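Local atomic coordinates of amino acid ABC transporter, periplasmic amino acid-binding protein (Brucella ovis, PDB entry 4Z9N), a protein that probably captures amino acids or small peptides in the periplasm for an ABC transporter, and holds glutathione in the pocket between its two lobes. Residues Phe103-Gly111 against Leu312-Gln322. Numbering follows the deposited sequence.
Sequences FAGINYYDG and LNAQWNKGGLQ
N313 reads the backbone of Y109 with both ends of its amide. Its OD1 accepts from Y109 N at 2.8 Å, the nitrogen in the carbonyl plane on a lone pair, with a near-straight N-H...O angle of 167°. The ND2 group returns a bond to Y109 O at 3.2 Å, from 25° out of that carbonyl's plane. Bonds to both ends of the amide should hold its rotation. The same ND2 stands 3.2 Å above the centre of the Y108 ring, ring and amide planes 29° apart and the side chains crossing at about a right angle; water 1 joins it to Y108 OH.

Residues 103-111 belong to strand 101-117, broken by a corner at N107, which pairs with strand 211-218 in the family 3 solute-binding fold; the irregular loop 312-322 follows helix 292-299 and meets the strand on both sides of that corner. Before it, Q322, bent at chi2, turns NE2 into a double donor, to I106 O at 3.3 Å and to N313 OD1 at 3.2 Å. The Y109 ring lies between I106 CG2 on one face and L321 CD1 on the other, the latter 4.0 Å from the centroid in a CH-pi contact. Y323 of the second subunit meets this ring edge-to-face.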
loop_
_atom_site.group_PDB
_atom_site.type_symbol
_atom_site.label_atom_id
_atom_site.label_comp_id
_atom_site.label_asym_id
_atom_site.label_seq_id
_atom_site.Cartn_x
_atom_site.Cartn_y
_atom_site.Cartn_z
ATOM N N PHE D 103 9.071 2.833 4.934
ATOM C CA PHE D 103 7.715 3.162 5.368
ATOM C C PHE D 103 6.941 1.870 5.527
ATOM O O PHE D 103 6.953 1.027 4.631
ATOM C CB PHE D 103 7.042 4.099 4.364
ATOM C CG PHE D 103 7.718 5.432 4.256
ATOM C CD1 PHE D 103 8.815 5.613 3.412
ATOM C CD2 PHE D 103 7.281 6.503 5.019
ATOM C CE1 PHE D 103 9.452 6.847 3.342
ATOM C CE2 PHE D 103 7.915 7.731 4.941
ATOM C CZ PHE D 103 8.991 7.902 4.119
ATOM N N ALA D 104 6.284 1.712 6.668
ATOM C CA ALA D 104 5.652 0.445 7.002
ATOM C C ALA D 104 4.184 0.414 6.573
ATOM O O ALA D 104 3.536 -0.629 6.631
ATOM C CB ALA D 104 5.781 0.178 8.481
ATOM N N GLY D 105 3.666 1.545 6.111
ATOM C CA GLY D 105 2.246 1.631 5.799
ATOM C C GLY D 105 1.821 3.088 5.706
ATOM O O GLY D 105 2.595 3.977 6.047
ATOM N N ILE D 106 0.600 3.310 5.230
ATOM C CA ILE D 106 0.040 4.638 5.053
ATOM C C ILE D 106 -1.188 4.717 5.952
ATOM O O ILE D 106 -2.179 4.055 5.690
ATOM C CB ILE D 106 -0.322 4.910 3.580
ATOM C CG1 ILE D 106 0.942 5.029 2.714
ATOM C CG2 ILE D 106 -1.178 6.174 3.453
ATOM C CD1 ILE D 106 0.665 4.770 1.229
ATOM N N ASN D 107 -1.118 5.495 7.025
ATOM C CA ASN D 107 -2.257 5.503 7.932
ATOM C C ASN D 107 -3.262 6.604 7.588
ATOM O O ASN D 107 -4.353 6.629 8.131
ATOM C CB ASN D 107 -1.790 5.590 9.402
ATOM C CG ASN D 107 -1.131 6.910 9.775
ATOM O OD1 ASN D 107 -0.614 7.658 8.941
ATOM N ND2 ASN D 107 -1.109 7.177 11.075
ATOM N N TYR D 108 -2.916 7.487 6.656
ATOM C CA TYR D 108 -3.869 8.509 6.253
ATOM C C TYR D 108 -3.465 9.054 4.889
ATOM O O TYR D 108 -2.383 9.613 4.759
ATOM C CB TYR D 108 -3.928 9.644 7.294
ATOM C CG TYR D 108 -5.053 10.618 7.034
ATOM C CD1 TYR D 108 -4.895 11.665 6.136
ATOM C CD2 TYR D 108 -6.283 10.464 7.655
ATOM C CE1 TYR D 108 -5.925 12.537 5.871
ATOM C CE2 TYR D 108 -7.320 11.328 7.397
ATOM C CZ TYR D 108 -7.134 12.359 6.501
ATOM O OH TYR D 108 -8.168 13.216 6.230
ATOM N N TYR D 109 -4.321 8.861 3.879
ATOM C CA TYR D 109 -4.099 9.465 2.560
ATOM C C TYR D 109 -4.615 10.890 2.579
ATOM O O TYR D 109 -5.788 11.102 2.812
ATOM C CB TYR D 109 -4.810 8.690 1.453
ATOM C CG TYR D 109 -4.307 7.274 1.262
ATOM C CD1 TYR D 109 -4.820 6.238 2.024
ATOM C CD2 TYR D 109 -3.318 6.982 0.333
ATOM C CE1 TYR D 109 -4.371 4.936 1.861
ATOM C CE2 TYR D 109 -2.859 5.687 0.162
ATOM C CZ TYR D 109 -3.388 4.673 0.936
ATOM O OH TYR D 109 -2.946 3.380 0.764
ATOM N N ASP D 110 -3.739 11.864 2.322
ATOM C CA ASP D 110 -4.154 13.267 2.301
ATOM C C ASP D 110 -3.681 13.929 0.996
ATOM O O ASP D 110 -3.123 13.270 0.113
ATOM C CB ASP D 110 -3.586 14.008 3.514
ATOM C CG ASP D 110 -4.493 15.119 4.005
ATOM O OD1 ASP D 110 -5.464 15.452 3.293
ATOM O OD2 ASP D 110 -4.234 15.643 5.115
ATOM N N GLY D 111 -3.945 15.221 0.865
ATOM C CA GLY D 111 -3.491 15.997 -0.276
ATOM C C GLY D 111 -3.345 17.437 0.177
ATOM O O GLY D 111 -3.982 17.837 1.158
ATOM N N LEU D 312 -11.045 9.048 1.264
ATOM C CA LEU D 312 -10.028 8.106 0.796
ATOM C C LEU D 312 -9.656 7.117 1.877
ATOM O O LEU D 312 -9.115 6.055 1.585
ATOM C CB LEU D 312 -8.765 8.844 0.347
ATOM C CG LEU D 312 -8.906 9.770 -0.849
ATOM C CD1 LEU D 312 -7.552 10.472 -1.097
ATOM C CD2 LEU D 312 -9.357 8.972 -2.057
ATOM N N ASN D 313 -9.909 7.482 3.133
ATOM C CA ASN D 313 -9.495 6.630 4.235
ATOM C C ASN D 313 -10.622 5.750 4.734
ATOM O O ASN D 313 -10.500 5.107 5.777
ATOM C CB ASN D 313 -8.910 7.484 5.347
ATOM C CG ASN D 313 -7.665 8.194 4.881
ATOM O OD1 ASN D 313 -6.657 7.543 4.599
ATOM N ND2 ASN D 313 -7.755 9.506 4.685
ATOM N N ALA D 314 -11.706 5.688 3.967
ATOM C CA ALA D 314 -12.697 4.652 4.198
ATOM C C ALA D 314 -12.071 3.306 3.852
ATOM O O ALA D 314 -11.083 3.231 3.122
ATOM C CB ALA D 314 -13.973 4.884 3.360
ATOM N N GLN D 315 -12.640 2.249 4.406
ATOM C CA GLN D 315 -12.276 0.890 4.028
ATOM C C GLN D 315 -12.384 0.688 2.521
ATOM O O GLN D 315 -13.236 1.284 1.853
ATOM C CB GLN D 315 -13.185 -0.102 4.753
ATOM C CG GLN D 315 -12.848 -0.330 6.235
ATOM C CD GLN D 315 -11.615 -1.186 6.453
ATOM O OE1 GLN D 315 -11.275 -2.027 5.618
ATOM N NE2 GLN D 315 -10.966 -1.009 7.600
ATOM N N TRP D 316 -11.537 -0.197 2.009
ATOM C CA TRP D 316 -11.489 -0.537 0.590
ATOM C C TRP D 316 -12.841 -1.018 0.057
ATOM O O TRP D 316 -13.196 -0.748 -1.095
ATOM C CB TRP D 316 -10.406 -1.612 0.369
ATOM C CG TRP D 316 -10.764 -2.923 1.027
ATOM C CD1 TRP D 316 -10.620 -3.264 2.348
ATOM C CD2 TRP D 316 -11.346 -4.053 0.377
ATOM N NE1 TRP D 316 -11.082 -4.559 2.552
ATOM C CE2 TRP D 316 -11.530 -5.059 1.356
ATOM C CE3 TRP D 316 -11.728 -4.318 -0.948
ATOM C CZ2 TRP D 316 -12.078 -6.316 1.050
ATOM C CZ3 TRP D 316 -12.273 -5.567 -1.252
ATOM C CH2 TRP D 316 -12.452 -6.545 -0.252
ATOM N N ASN D 317 -13.608 -1.718 0.888
ATOM C CA ASN D 317 -14.890 -2.252 0.438
ATOM C C ASN D 317 -16.041 -1.335 0.826
ATOM O O ASN D 317 -17.208 -1.738 0.784
ATOM C CB ASN D 317 -15.126 -3.666 0.996
ATOM C CG ASN D 317 -15.106 -3.717 2.510
ATOM O OD1 ASN D 317 -14.777 -2.740 3.180
ATOM N ND2 ASN D 317 -15.464 -4.876 3.060
ATOM N N LYS D 318 -15.707 -0.105 1.208
ATOM C CA LYS D 318 -16.699 0.934 1.465
ATOM C C LYS D 318 -16.344 2.199 0.679
ATOM O O LYS D 318 -16.734 3.300 1.063
ATOM C CB LYS D 318 -16.779 1.266 2.961
ATOM C CG LYS D 318 -17.112 0.081 3.860
ATOM C CD LYS D 318 -18.458 -0.523 3.538
ATOM C CE LYS D 318 -18.802 -1.612 4.535
ATOM N NZ LYS D 318 -18.930 -1.033 5.899
ATOM N N GLY D 319 -15.566 2.037 -0.392
ATOM C CA GLY D 319 -15.316 3.122 -1.328
ATOM C C GLY D 319 -14.020 3.885 -1.112
ATOM O O GLY D 319 -13.757 4.878 -1.802
ATOM N N GLY D 320 -13.216 3.441 -0.149
ATOM C CA GLY D 320 -11.951 4.088 0.121
ATOM C C GLY D 320 -10.734 3.312 -0.345
ATOM O O GLY D 320 -10.853 2.383 -1.143
ATOM N N LEU D 321 -9.572 3.696 0.174
ATOM C CA LEU D 321 -8.285 3.105 -0.215
ATOM C C LEU D 321 -7.665 2.218 0.867
ATOM O O LEU D 321 -6.640 1.554 0.626
ATOM C CB LEU D 321 -7.280 4.215 -0.564
ATOM C CG LEU D 321 -7.669 5.187 -1.673
ATOM C CD1 LEU D 321 -6.557 6.229 -1.901
ATOM C CD2 LEU D 321 -7.958 4.416 -2.979
ATOM N N GLN D 322 -8.250 2.201 2.064
ATOM C CA GLN D 322 -7.561 1.538 3.170
ATOM C C GLN D 322 -7.828 0.053 3.133
ATOM O O GLN D 322 -8.966 -0.404 3.295
ATOM C CB GLN D 322 -7.960 2.135 4.529
ATOM C CG GLN D 322 -7.421 3.547 4.765
ATOM C CD GLN D 322 -5.934 3.556 5.112
ATOM O OE1 GLN D 322 -5.292 2.509 5.192
ATOM N NE2 GLN D 322 -5.381 4.747 5.302
HETATM O O HOH W 1 -9.843 11.279 5.269
HETATM O O HOH W 2 -3.045 1.839 3.418
#